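Long-range contact in gentamicin resistance protein (Enterococcus gallinarum, PDB 3TDV), which probably confers gentamicin resistance by transferring a phosphate from a nucleoside triphosphate, GTP preferred over ATP, to the 2'' position of aminoglycoside antibiotics: residues Val72-Tyr77 against Ile217-Ala222. Numbering follows the deposited sequence.
With MG (magnesium ion), chain D; MG (magnesium ion), chain E; GDP (guanosine-5'-diphosphate), chain C.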
ATOM      1  N   VAL A  72       7.667   6.106 -13.708  1.00 19.71           N
ATOM      2  CA  VAL A  72       8.673   5.659 -12.737  1.00 27.36           C
ATOM      3  C   VAL A  72       8.985   4.161 -12.892  1.00 27.96           C
ATOM      4  O   VAL A  72       8.271   3.445 -13.609  1.00 23.67           O
ATOM      5  CB  VAL A  72       8.250   5.915 -11.286  1.00 25.88           C
ATOM      6  CG1 VAL A  72       8.078   7.411 -11.024  1.00 21.56           C
ATOM      7  CG2 VAL A  72       6.985   5.114 -10.945  1.00 24.35           C
ATOM      8  N   ASN A  73      10.052   3.697 -12.236  1.00 25.05           N
ATOM      9  CA  ASN A  73      10.366   2.268 -12.214  1.00 22.39           C
ATOM     10  C   ASN A  73       9.455   1.489 -11.282  1.00 22.72           C
ATOM     11  O   ASN A  73       9.161   1.935 -10.164  1.00 19.95           O
ATOM     12  CB  ASN A  73      11.805   2.015 -11.758  1.00 23.85           C
ATOM     13  CG  ASN A  73      12.836   2.405 -12.803  1.00 34.39           C
ATOM     14  OD1 ASN A  73      12.591   2.326 -14.020  1.00 27.88           O
ATOM     15  ND2 ASN A  73      14.006   2.823 -12.331  1.00 34.22           N
ATOM     16  N   ILE A  74       9.047   0.308 -11.736  1.00 24.77           N
ATOM     17  CA  ILE A  74       8.296  -0.645 -10.917  1.00 18.43           C
ATOM     18  C   ILE A  74       8.979  -2.025 -11.019  1.00 20.38           C
ATOM     19  O   ILE A  74       9.756  -2.259 -11.951  1.00 23.01           O
ATOM     20  CB  ILE A  74       6.835  -0.711 -11.395  1.00 22.30           C
ATOM     21  CG1 ILE A  74       6.775  -1.230 -12.836  1.00 19.65           C
ATOM     22  CG2 ILE A  74       6.194   0.684 -11.315  1.00 21.91           C
ATOM     23  CD1 ILE A  74       5.362  -1.452 -13.340  1.00 19.09           C
ATOM     24  N   PRO A  75       8.709  -2.943 -10.067  1.00 19.07           N
ATOM     25  CA  PRO A  75       9.398  -4.238 -10.145  1.00 16.83           C
ATOM     26  C   PRO A  75       9.146  -4.914 -11.480  1.00 19.71           C
ATOM     27  O   PRO A  75       8.017  -4.897 -11.988  1.00 18.51           O
ATOM     28  CB  PRO A  75       8.743  -5.046  -9.025  1.00 17.97           C
ATOM     29  CG  PRO A  75       8.327  -4.035  -8.045  1.00 18.26           C
ATOM     30  CD  PRO A  75       7.878  -2.842  -8.855  1.00 13.18           C
ATOM     31  N   GLN A  76      10.191  -5.484 -12.069  1.00 24.30           N
ATOM     32  CA  GLN A  76       9.999  -6.306 -13.262  1.00 20.84           C
ATOM     33  C   GLN A  76      10.546  -7.705 -13.038  1.00 22.63           C
ATOM     34  O   GLN A  76      11.759  -7.911 -12.845  1.00 23.68           O
ATOM     35  CB  GLN A  76      10.564  -5.624 -14.515  1.00 26.64           C
ATOM     36  CG  GLN A  76       9.687  -4.453 -14.989  1.00 25.30           C
ATOM     37  CD  GLN A  76       8.256  -4.896 -15.368  1.00 34.74           C
ATOM     38  OE1 GLN A  76       7.963  -5.115 -16.554  1.00 35.41           O
ATOM     39  NE2 GLN A  76       7.357  -5.015 -14.362  1.00 22.83           N
ATOM     40  N   TYR A  77       9.628  -8.667 -13.050  1.00 22.68           N
ATOM     41  CA  TYR A  77       9.918 -10.018 -12.565  1.00 23.60           C
ATOM     42  C   TYR A  77      10.700 -10.806 -13.603  1.00 19.65           C
ATOM     43  O   TYR A  77      10.118 -11.419 -14.501  1.00 22.12           O
ATOM     44  CB  TYR A  77       8.619 -10.720 -12.207  1.00 16.41           C
ATOM     45  CG  TYR A  77       7.932 -10.132 -10.999  1.00 16.18           C
ATOM     46  CD1 TYR A  77       8.610  -9.268 -10.138  1.00 21.75           C
ATOM     47  CD2 TYR A  77       6.611 -10.453 -10.703  1.00 18.58           C
ATOM     48  CE1 TYR A  77       7.977  -8.733  -9.009  1.00 21.51           C
ATOM     49  CE2 TYR A  77       5.973  -9.921  -9.586  1.00 17.04           C
ATOM     50  CZ  TYR A  77       6.654  -9.071  -8.745  1.00 19.39           C
ATOM     51  OH  TYR A  77       6.017  -8.564  -7.633  1.00 19.28           O
ATOM     52  N   ILE A 217       7.231   0.181  -5.346  1.00 22.22           N
ATOM     53  CA  ILE A 217       7.271  -1.272  -5.198  1.00 16.89           C
ATOM     54  C   ILE A 217       6.016  -1.789  -4.521  1.00 21.58           C
ATOM     55  O   ILE A 217       5.112  -1.009  -4.165  1.00 15.94           O
ATOM     56  CB  ILE A 217       8.460  -1.711  -4.333  1.00 15.48           C
ATOM     57  CG1 ILE A 217       8.444  -0.951  -3.005  1.00 12.79           C
ATOM     58  CG2 ILE A 217       9.793  -1.493  -5.074  1.00 15.39           C
ATOM     59  CD1 ILE A 217       9.481  -1.427  -1.999  1.00 15.63           C
ATOM     60  N   ASP A 218       5.984  -3.109  -4.324  1.00 21.65           N
ATOM     61  CA  ASP A 218       4.886  -3.763  -3.632  1.00 17.76           C
ATOM     62  C   ASP A 218       3.518  -3.449  -4.220  1.00 17.30           C
ATOM     63  O   ASP A 218       2.757  -2.668  -3.637  1.00 12.08           O
ATOM     64  CB  ASP A 218       4.851  -3.420  -2.129  1.00 17.67           C
ATOM     65  CG  ASP A 218       3.925  -4.378  -1.355  1.00 18.79           C
ATOM     66  OD1 ASP A 218       3.297  -5.234  -2.029  1.00 16.65           O
ATOM     67  OD2 ASP A 218       3.830  -4.306  -0.106  1.00 12.98           O
ATOM     68  N   PHE A 219       3.181  -4.082  -5.342  1.00 17.28           N
ATOM     69  CA  PHE A 219       1.846  -3.900  -5.920  1.00 18.85           C
ATOM     70  C   PHE A 219       0.867  -4.980  -5.436  1.00 14.15           C
ATOM     71  O   PHE A 219      -0.162  -5.212  -6.079  1.00 11.89           O
ATOM     72  CB  PHE A 219       1.915  -3.885  -7.457  1.00 17.08           C
ATOM     73  CG  PHE A 219       2.369  -2.558  -8.044  1.00 18.23           C
ATOM     74  CD1 PHE A 219       1.487  -1.778  -8.792  1.00 15.58           C
ATOM     75  CD2 PHE A 219       3.670  -2.106  -7.858  1.00 16.37           C
ATOM     76  CE1 PHE A 219       1.898  -0.572  -9.331  1.00 23.54           C
ATOM     77  CE2 PHE A 219       4.080  -0.914  -8.391  1.00 22.58           C
ATOM     78  CZ  PHE A 219       3.200  -0.137  -9.130  1.00 21.13           C
ATOM     79  N   GLY A 220       1.166  -5.626  -4.306  1.00 10.57           N
ATOM     80  CA  GLY A 220       0.353  -6.760  -3.853  1.00 18.41           C
ATOM     81  C   GLY A 220      -1.137  -6.463  -3.634  1.00 20.67           C
ATOM     82  O   GLY A 220      -2.001  -7.334  -3.817  1.00 12.66           O
ATOM     83  N   ASP A 221      -1.461  -5.224  -3.273  1.00 14.87           N
ATOM     84  CA  ASP A 221      -2.852  -4.884  -2.981  1.00 16.15           C
ATOM     85  C   ASP A 221      -3.539  -4.234  -4.160  1.00 18.71           C
ATOM     86  O   ASP A 221      -4.604  -3.632  -4.002  1.00 14.32           O
ATOM     87  CB  ASP A 221      -2.928  -3.941  -1.776  1.00 17.11           C
ATOM     88  CG  ASP A 221      -2.716  -4.662  -0.465  1.00 24.55           C
ATOM     89  OD1 ASP A 221      -3.494  -5.603  -0.159  1.00 25.14           O
ATOM     90  OD2 ASP A 221      -1.767  -4.284   0.265  1.00 31.74           O
ATOM     91  N   ALA A 222      -2.933  -4.316  -5.341  1.00 16.98           N
ATOM     92  CA  ALA A 222      -3.556  -3.668  -6.498  1.00 20.20           C
ATOM     93  C   ALA A 222      -4.981  -4.203  -6.663  1.00 17.06           C
ATOM     94  O   ALA A 222      -5.202  -5.399  -6.603  1.00 15.30           O
ATOM     95  CB  ALA A 222      -2.733  -3.881  -7.771  1.00 15.90           C
TER
HETATM   96 MG    MG D 501       5.107  -3.899   1.500  1.00 16.11          MG
HETATM   97 MG    MG E 502       2.420  -6.388  -0.379  1.00 20.49          MG
HETATM   98  PB  GDP C 500       5.197  -6.953   1.631  1.00 23.49           P
HETATM   99  O1B GDP C 500       5.046  -8.215   2.445  1.00 20.79           O
HETATM  100  O2B GDP C 500       5.138  -5.794   2.611  1.00 18.34           O
HETATM  101  O3B GDP C 500       4.102  -6.885   0.583  1.00 20.10           O
HETATM  102  O3A GDP C 500       6.650  -6.996   0.907  1.00 19.90           O
HETATM  103  PA  GDP C 500       7.236  -5.799  -0.005  1.00 17.97           P
HETATM  104  O1A GDP C 500       6.995  -6.018  -1.489  1.00 19.88           O
HETATM  105  O2A GDP C 500       6.819  -4.406   0.408  1.00 26.69           O
HETATM  106  O5' GDP C 500       8.802  -5.931   0.331  1.00 19.64           O
HETATM  107  C5' GDP C 500       9.118  -5.862   1.725  1.00 19.43           C
HETATM  108  C4' GDP C 500      10.248  -4.884   1.920  1.00 23.09           C
HETATM  109  O4' GDP C 500      11.394  -5.278   1.149  1.00 24.88           O
HETATM  110  C3' GDP C 500       9.930  -3.475   1.419  1.00 22.16           C
HETATM  111  O3' GDP C 500       9.150  -2.727   2.364  1.00 21.61           O
HETATM  112  C2' GDP C 500      11.315  -2.907   1.187  1.00 19.59           C
HETATM  113  O2' GDP C 500      11.923  -2.488   2.417  1.00 18.01           O
HETATM  114  C1' GDP C 500      12.088  -4.108   0.685  1.00 22.95           C
HETATM  115  N9  GDP C 500      12.167  -4.053  -0.805  1.00 20.23           N
HETATM  116  C8  GDP C 500      11.466  -4.774  -1.712  1.00 19.83           C
HETATM  117  N7  GDP C 500      11.797  -4.435  -2.992  1.00 18.16           N
HETATM  118  C5  GDP C 500      12.724  -3.458  -2.919  1.00 19.37           C
HETATM  119  C6  GDP C 500      13.528  -2.659  -3.881  1.00 23.25           C
HETATM  120  O6  GDP C 500      13.403  -2.819  -5.121  1.00 20.07           O
HETATM  121  N1  GDP C 500      14.390  -1.760  -3.381  1.00 22.76           N
HETATM  122  C2  GDP C 500      14.556  -1.579  -2.048  1.00 23.53           C
HETATM  123  N2  GDP C 500      15.446  -0.651  -1.596  1.00 18.82           N
HETATM  124  N3  GDP C 500      13.863  -2.287  -1.116  1.00 23.64           N
HETATM  125  C4  GDP C 500      12.956  -3.219  -1.483  1.00 19.55           C
HETATM  126  O   HOH W   1       3.408  -3.263   2.570  1.00 18.46           O
HETATM  127  O   HOH W   2       6.073  -3.207   3.226  1.00 20.33           O
HETATM  128  O   HOH W   3       1.548  -6.543   1.530  1.00 18.67           O
HETATM  129  O   HOH W   4       1.105  -4.738  -0.393  1.00 17.91           O
HETATM  130  O   HOH W   5       2.014  -8.124  -1.278  1.00 23.25           O
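Ile74 and Phe219 meet nearly at right angles, the methyl CG2 of Ile74 lying 3.8 Å from CZ of Phe219 and reaching the end of the ring obliquely. Pro75 lies beside them: its CD is 4.0 Å from Ile217 CA, while its CG touches the branch methyl CG2 of Ile217. No hydrogen bond links the two segments; the side-chain contacts between them are apolar. Ile217 also packs against the guanine of GDP. With CG1 between the backbone N and the carbonyl carbon (chi1 53°), its CD1 lies 3.9 Å from GDP C8. Asp218 points away from residues 72-77 at CB and carries CG anti to its backbone N (chi1 -166°). Its OD2 binds, at 2.1 Å, the magnesium shared with GDP O2A and O2B, whose shell His201 completes; OD1 and OD2 both bind the magnesium held by GDP O3B. Gly220 N donates to Asp218 OD1 (3.1 Å), an Asx turn within the DFG motif of this kinase-like fold. The Phe219 ring also touches Leu63 of helix 50-66 and packs edge-to-face with His194. Residues 72-77 end the loop leading from that helix to strand 77-82, and Asn73 is backbone hydrogen-bonded to Thr214 and Ile216 of strand 213-216, just before the 217-222 loop.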